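Local atomic coordinates of putative leucoanthocyanidin reductase 1 (Vitis vinifera, PDB entry 3I6I), a protein that catalyses the NADPH-dependent reduction of leucoanthocyanidins to flavan-3-ols such as catechin, a step of flavonoid biosynthesis, using a Rossmann-fold domain to bind the cofactor. Residues V143-L146 / V147-G151; D292-V295 / T296-Y299. All coordinates share one frame; numbering follows the deposited sequence.

Contact 1 of 2, residues V143-L146 / V147-G151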
ATOM      1  N   VAL A 143      -7.916   3.049  13.455  1.00  4.44           N
ATOM      2  CA  VAL A 143      -7.828   4.280  12.699  1.00  2.00           C
ATOM      3  C   VAL A 143      -9.085   4.479  11.821  1.00  5.38           C
ATOM      4  O   VAL A 143      -9.635   5.571  11.793  1.00  3.43           O
ATOM      5  CB  VAL A 143      -6.571   4.373  11.887  1.00  4.58           C
ATOM      6  CG1 VAL A 143      -6.609   5.529  10.894  1.00  6.77           C
ATOM      7  CG2 VAL A 143      -5.334   4.454  12.838  1.00  5.32           C
ATOM      8  N   ARG A 144      -9.569   3.432  11.198  1.00  2.58           N
ATOM      9  CA  ARG A 144     -10.776   3.575  10.341  1.00  3.89           C
ATOM     10  C   ARG A 144     -11.983   3.977  11.202  1.00  5.21           C
ATOM     11  O   ARG A 144     -12.778   4.847  10.793  1.00  5.76           O
ATOM     12  CB  ARG A 144     -11.134   2.264   9.658  1.00  4.06           C
ATOM     13  CG  ARG A 144     -10.271   1.797   8.518  1.00  7.29           C
ATOM     14  CD  ARG A 144     -10.885   0.584   7.868  1.00  8.25           C
ATOM     15  NE  ARG A 144     -10.104   0.124   6.726  1.00  8.30           N
ATOM     16  CZ  ARG A 144     -10.570  -0.714   5.782  1.00 10.88           C
ATOM     17  NH1 ARG A 144     -11.797  -1.221   5.833  1.00  9.11           N
ATOM     18  NH2 ARG A 144      -9.791  -1.080   4.792  1.00 10.52           N
ATOM     19  N   GLN A 145     -12.103   3.348  12.382  1.00  3.71           N
ATOM     20  CA  GLN A 145     -13.207   3.646  13.340  1.00  6.10           C
ATOM     21  C   GLN A 145     -13.136   5.129  13.704  1.00  5.35           C
ATOM     22  O   GLN A 145     -14.151   5.842  13.643  1.00  5.48           O
ATOM     23  CB  GLN A 145     -13.162   2.739  14.596  1.00  7.43           C
ATOM     24  CG  GLN A 145     -13.905   3.260  15.858  1.00  6.85           C
ATOM     25  CD  GLN A 145     -12.969   4.037  16.842  1.00 13.80           C
ATOM     26  OE1 GLN A 145     -11.858   3.557  17.139  1.00  6.74           O
ATOM     27  NE2 GLN A 145     -13.389   5.262  17.286  1.00  5.61           N
ATOM     28  N   LEU A 146     -11.951   5.590  14.099  1.00  5.54           N
ATOM     29  CA  LEU A 146     -11.761   7.022  14.408  1.00  7.62           C
ATOM     30  C   LEU A 146     -12.089   7.966  13.241  1.00  5.20           C
ATOM     31  O   LEU A 146     -12.797   8.985  13.418  1.00  5.21           O
ATOM     32  CB  LEU A 146     -10.352   7.296  14.949  1.00  5.60           C
ATOM     33  CG  LEU A 146     -10.146   8.686  15.537  1.00 10.97           C
ATOM     34  CD1 LEU A 146     -11.085   8.927  16.709  1.00 12.11           C
ATOM     35  CD2 LEU A 146      -8.683   8.860  15.950  1.00 15.22           C
ATOM     36  N   VAL A 147     -11.615   7.643  12.055  1.00  2.11           N
ATOM     37  CA  VAL A 147     -11.910   8.451  10.863  1.00  5.61           C
ATOM     38  C   VAL A 147     -13.412   8.569  10.645  1.00  5.45           C
ATOM     39  O   VAL A 147     -13.965   9.664  10.428  1.00  4.52           O
ATOM     40  CB  VAL A 147     -11.238   7.848   9.651  1.00  3.16           C
ATOM     41  CG1 VAL A 147     -11.780   8.461   8.320  1.00  2.91           C
ATOM     42  CG2 VAL A 147      -9.687   7.986   9.752  1.00  6.52           C
ATOM     43  N   GLU A 148     -14.090   7.431  10.691  1.00  5.07           N
ATOM     44  CA  GLU A 148     -15.549   7.430  10.384  1.00  5.62           C
ATOM     45  C   GLU A 148     -16.352   8.152  11.464  1.00  6.74           C
ATOM     46  O   GLU A 148     -17.295   8.925  11.176  1.00  7.65           O
ATOM     47  CB  GLU A 148     -16.040   6.013  10.153  1.00  5.15           C
ATOM     48  CG  GLU A 148     -15.329   5.420   8.921  1.00  7.72           C
ATOM     49  CD  GLU A 148     -15.749   4.009   8.522  1.00 16.66           C
ATOM     50  OE1 GLU A 148     -16.949   3.734   8.591  1.00 24.75           O
ATOM     51  OE2 GLU A 148     -14.869   3.176   8.115  1.00 12.21           O
ATOM     52  N   GLU A 149     -16.007   7.935  12.722  1.00  2.00           N
ATOM     53  CA  GLU A 149     -16.720   8.589  13.778  1.00  5.04           C
ATOM     54  C   GLU A 149     -16.404  10.070  13.835  1.00  4.32           C
ATOM     55  O   GLU A 149     -17.208  10.842  14.330  1.00  4.41           O
ATOM     56  CB  GLU A 149     -16.471   7.909  15.129  1.00  6.44           C
ATOM     57  CG  GLU A 149     -17.040   6.475  15.163  1.00  9.93           C
ATOM     58  CD  GLU A 149     -16.910   5.759  16.539  1.00 15.80           C
ATOM     59  OE1 GLU A 149     -16.190   6.242  17.452  1.00 10.10           O
ATOM     60  OE2 GLU A 149     -17.559   4.702  16.692  1.00 10.86           O
ATOM     61  N   SER A 150     -15.263  10.487  13.286  1.00  3.48           N
ATOM     62  CA  SER A 150     -14.913  11.890  13.214  1.00  7.78           C
ATOM     63  C   SER A 150     -15.577  12.632  12.049  1.00  6.63           C
ATOM     64  O   SER A 150     -15.424  13.844  11.900  1.00  8.49           O
ATOM     65  CB  SER A 150     -13.381  12.034  13.174  1.00  8.64           C
ATOM     66  OG  SER A 150     -12.855  11.517  14.413  1.00  6.70           O
ATOM     67  N   GLY A 151     -16.280  11.884  11.194  1.00  7.32           N
ATOM     68  CA  GLY A 151     -16.931  12.460  10.021  1.00  7.16           C
ATOM     69  C   GLY A 151     -15.992  12.947   8.919  1.00  8.20           C
ATOM     70  O   GLY A 151     -16.352  13.790   8.117  1.00  8.48           O
TER
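Gln145 brings NE2 of its amide over the carboxylate of Glu149 one helical turn later, giving a hydrogen bond of 3.0 Å from Gln145 NE2 to Glu149 OE1. The amide and carboxylate planes stand 69° apart, and NE2 reaches the oxygen from above the carboxylate plane. CG of Gln145 lies anti to its backbone N (chi1 159°), and a bend at chi2 then turns the amide along the helix toward Glu149. Beneath this pair run the i to i+4 backbone bonds of an alpha-helix, with Val147 N 2.9 Å from Val143 O. On the buried side Val143 CG1 meets Val147 CG2 at 4.1 Å, and Val147 and Leu146 lean on Val103 of helix 99-109. The polar ends of Arg144 and Glu148 turn to other partners: Arg144 forms a salt bridge with Glu119 and a cation-pi contact with Tyr156, whose hydroxyl also bonds Glu148 OE2. The helix closes with Gly151, whose positive phi (70°) and bond from Gly151 N to Glu148 O (3.1 Å) belong to a Schellman motif. Just before it, Leu146 O accepts from both Ser150 N and Ser150 OG, the latter 2.7 Å away, and the two donors come from opposite faces of the carbonyl plane. The hydroxyl thus adds a second bond to a carbonyl already used by the i to i+4 N-H, satisfying its polar group locally at the helix end.

Contact 2 of 2, residues D292-V295 / T296-Y299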
ATOM      1  N   ASP A 292     -17.994  -0.860  -1.727  1.00  4.49           N
ATOM      2  CA  ASP A 292     -16.756  -1.380  -2.341  1.00  2.22           C
ATOM      3  C   ASP A 292     -16.752  -1.006  -3.825  1.00  6.09           C
ATOM      4  O   ASP A 292     -17.787  -1.124  -4.476  1.00  5.84           O
ATOM      5  CB  ASP A 292     -16.676  -2.896  -2.205  1.00  5.76           C
ATOM      6  CG  ASP A 292     -16.696  -3.345  -0.780  1.00  7.10           C
ATOM      7  OD1 ASP A 292     -15.722  -3.035  -0.076  1.00  8.02           O
ATOM      8  OD2 ASP A 292     -17.674  -4.026  -0.393  1.00  6.96           O
ATOM      9  N   VAL A 293     -15.628  -0.516  -4.338  1.00  3.93           N
ATOM     10  CA  VAL A 293     -15.477  -0.287  -5.778  1.00  4.04           C
ATOM     11  C   VAL A 293     -14.182  -0.957  -6.234  1.00  6.91           C
ATOM     12  O   VAL A 293     -13.295  -1.241  -5.404  1.00  3.97           O
ATOM     13  CB  VAL A 293     -15.523   1.216  -6.194  1.00  2.95           C
ATOM     14  CG1 VAL A 293     -16.962   1.801  -6.045  1.00  5.52           C
ATOM     15  CG2 VAL A 293     -14.539   2.091  -5.392  1.00  2.00           C
ATOM     16  N   GLU A 294     -14.069  -1.191  -7.543  1.00  5.53           N
ATOM     17  CA  GLU A 294     -12.850  -1.861  -8.068  1.00  5.66           C
ATOM     18  C   GLU A 294     -12.175  -0.988  -9.127  1.00  3.36           C
ATOM     19  O   GLU A 294     -12.830  -0.452 -10.020  1.00  3.43           O
ATOM     20  CB  GLU A 294     -13.235  -3.226  -8.596  1.00  4.18           C
ATOM     21  CG  GLU A 294     -12.065  -4.168  -8.812  1.00  8.52           C
ATOM     22  CD  GLU A 294     -11.330  -3.920 -10.133  1.00  9.71           C
ATOM     23  OE1 GLU A 294     -11.988  -3.832 -11.203  1.00  5.64           O
ATOM     24  OE2 GLU A 294     -10.096  -3.764 -10.093  1.00  5.50           O
ATOM     25  N   VAL A 295     -10.867  -0.847  -9.011  0.50  5.80           N
ATOM     26  CA  VAL A 295     -10.093   0.053  -9.853  0.50  6.37           C
ATOM     27  C   VAL A 295     -10.273  -0.087 -11.353  0.50  5.91           C
ATOM     28  O   VAL A 295     -10.430   0.916 -12.053  0.50  5.86           O
ATOM     29  CB  VAL A 295      -8.581  -0.052  -9.530  0.50  5.90           C
ATOM     30  CG1 VAL A 295      -7.783   0.988 -10.366  0.50  4.55           C
ATOM     31  CG2 VAL A 295      -8.384   0.147  -8.121  0.50 11.13           C
ATOM     32  N   THR A 296     -10.231  -1.317 -11.870  1.00  5.17           N
ATOM     33  CA  THR A 296     -10.335  -1.534 -13.289  1.00  3.11           C
ATOM     34  C   THR A 296     -11.718  -1.199 -13.868  1.00  6.73           C
ATOM     35  O   THR A 296     -11.819  -0.871 -15.024  1.00  8.60           O
ATOM     36  CB  THR A 296      -9.898  -2.935 -13.771  1.00  5.90           C
ATOM     37  OG1 THR A 296     -10.887  -3.898 -13.456  1.00  7.75           O
ATOM     38  CG2 THR A 296      -8.603  -3.319 -13.162  1.00  7.11           C
ATOM     39  N   THR A 297     -12.767  -1.257 -13.058  1.00  6.95           N
ATOM     40  CA  THR A 297     -14.098  -0.835 -13.533  1.00  4.68           C
ATOM     41  C   THR A 297     -14.323   0.671 -13.335  1.00  3.29           C
ATOM     42  O   THR A 297     -15.077   1.287 -14.099  1.00  3.96           O
ATOM     43  CB  THR A 297     -15.202  -1.719 -12.925  1.00 11.65           C
ATOM     44  OG1 THR A 297     -15.279  -1.534 -11.529  1.00 21.93           O
ATOM     45  CG2 THR A 297     -14.914  -3.194 -13.188  1.00 19.88           C
ATOM     46  N   LEU A 298     -13.645   1.277 -12.364  1.00  3.45           N
ATOM     47  CA  LEU A 298     -13.631   2.738 -12.220  1.00  4.28           C
ATOM     48  C   LEU A 298     -12.984   3.412 -13.413  1.00  6.22           C
ATOM     49  O   LEU A 298     -13.436   4.473 -13.828  1.00  3.38           O
ATOM     50  CB  LEU A 298     -12.867   3.179 -10.968  1.00  2.60           C
ATOM     51  CG  LEU A 298     -13.551   2.880  -9.630  1.00  2.90           C
ATOM     52  CD1 LEU A 298     -12.549   3.099  -8.459  1.00  5.82           C
ATOM     53  CD2 LEU A 298     -14.842   3.761  -9.450  1.00  6.92           C
ATOM     54  N   TYR A 299     -11.887   2.823 -13.918  1.00  4.19           N
ATOM     55  CA  TYR A 299     -11.025   3.497 -14.893  1.00  2.05           C
ATOM     56  C   TYR A 299     -10.840   2.571 -16.087  1.00  6.96           C
ATOM     57  O   TYR A 299      -9.800   1.960 -16.277  1.00  5.16           O
ATOM     58  CB  TYR A 299      -9.700   3.884 -14.224  1.00  2.00           C
ATOM     59  CG  TYR A 299      -9.945   4.724 -12.983  1.00  2.90           C
ATOM     60  CD1 TYR A 299     -10.583   5.978 -13.083  1.00  5.75           C
ATOM     61  CD2 TYR A 299      -9.559   4.290 -11.744  1.00  3.45           C
ATOM     62  CE1 TYR A 299     -10.829   6.734 -11.966  1.00  5.74           C
ATOM     63  CE2 TYR A 299      -9.805   5.025 -10.621  1.00  2.00           C
ATOM     64  CZ  TYR A 299     -10.443   6.246 -10.729  1.00  4.48           C
ATOM     65  OH  TYR A 299     -10.685   6.941  -9.591  1.00  8.27           O
TER
HETATM   66  O   HOH W   1     -16.280  -0.666  -9.261  1.00 14.55           O
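Glu294 folds its carboxylate back over Thr296, and both oxygens find donors there. Glu294 OE1 receives the threonine hydroxyl on its syn lone pair, with Thr296 OG1 2.5 Å away, while Glu294 OE2 takes the backbone N-H of Thr296, its N at 3.0 Å. That second bond is nearly straight (174°), although it arrives from above the carboxylate plane. Glu294 reaches there by holding CG opposite its own N (chi1 -164°) and then kinking at the next bond. OE2 has another donor in the backbone N of Arg222. This is a side-chain N-cap: strand 292-294, an outer strand of a three-stranded parallel sheet, passes directly into the short helix 295-298, and Glu294 accepts from N-H groups of the first turn. An alanine here would probably leave Thr296 N, Thr296 OG1 and the backbone N of Arg222 without this acceptor and the helix start uncapped. Thr297 N is shared weakly between Glu294 OE1 and Glu294 O; the carbonyl oxygen has its stronger partner in Leu298 N, with Glu294 O and Leu298 N 3.0 Å apart. The N-H of Glu294 gives to a water 2.8 Å from Glu294 N, which also hydrogen-bonds to Thr297 OG1. One residue on, Val295 O takes the N-H of Tyr299, 3.0 Å from Tyr299 N. Apolar contact accompanies these bonds: Val293 CG2 meets Leu298 CD1 at 3.8 Å, the side chains crossing at about a right angle. The Tyr299 hydroxyl bonds Asp211.

How the contacts relate
From the N terminus, the chain first builds the five-stranded parallel sheet of the Rossmann fold, then runs along helix 133-149, where contact 1 marks the last turns before strand 155-158. That strand opens the three-stranded parallel sheet, which continues through 217-220 and ends at 292-294; contact 2 is where this last strand turns into helix 295-298. Each contact lies within one unbroken stretch, so neither closes a long loop, and they follow in series without nesting or crossing. The centres of contact 1 and contact 2 are 23 Å apart; the nearest atoms of contact 1 and contact 2 are about 7 Å apart, without touching. Contact 1 joins its helix to helix 99-109, whereas contact 2 faces helix 198-208 and strand 217-220.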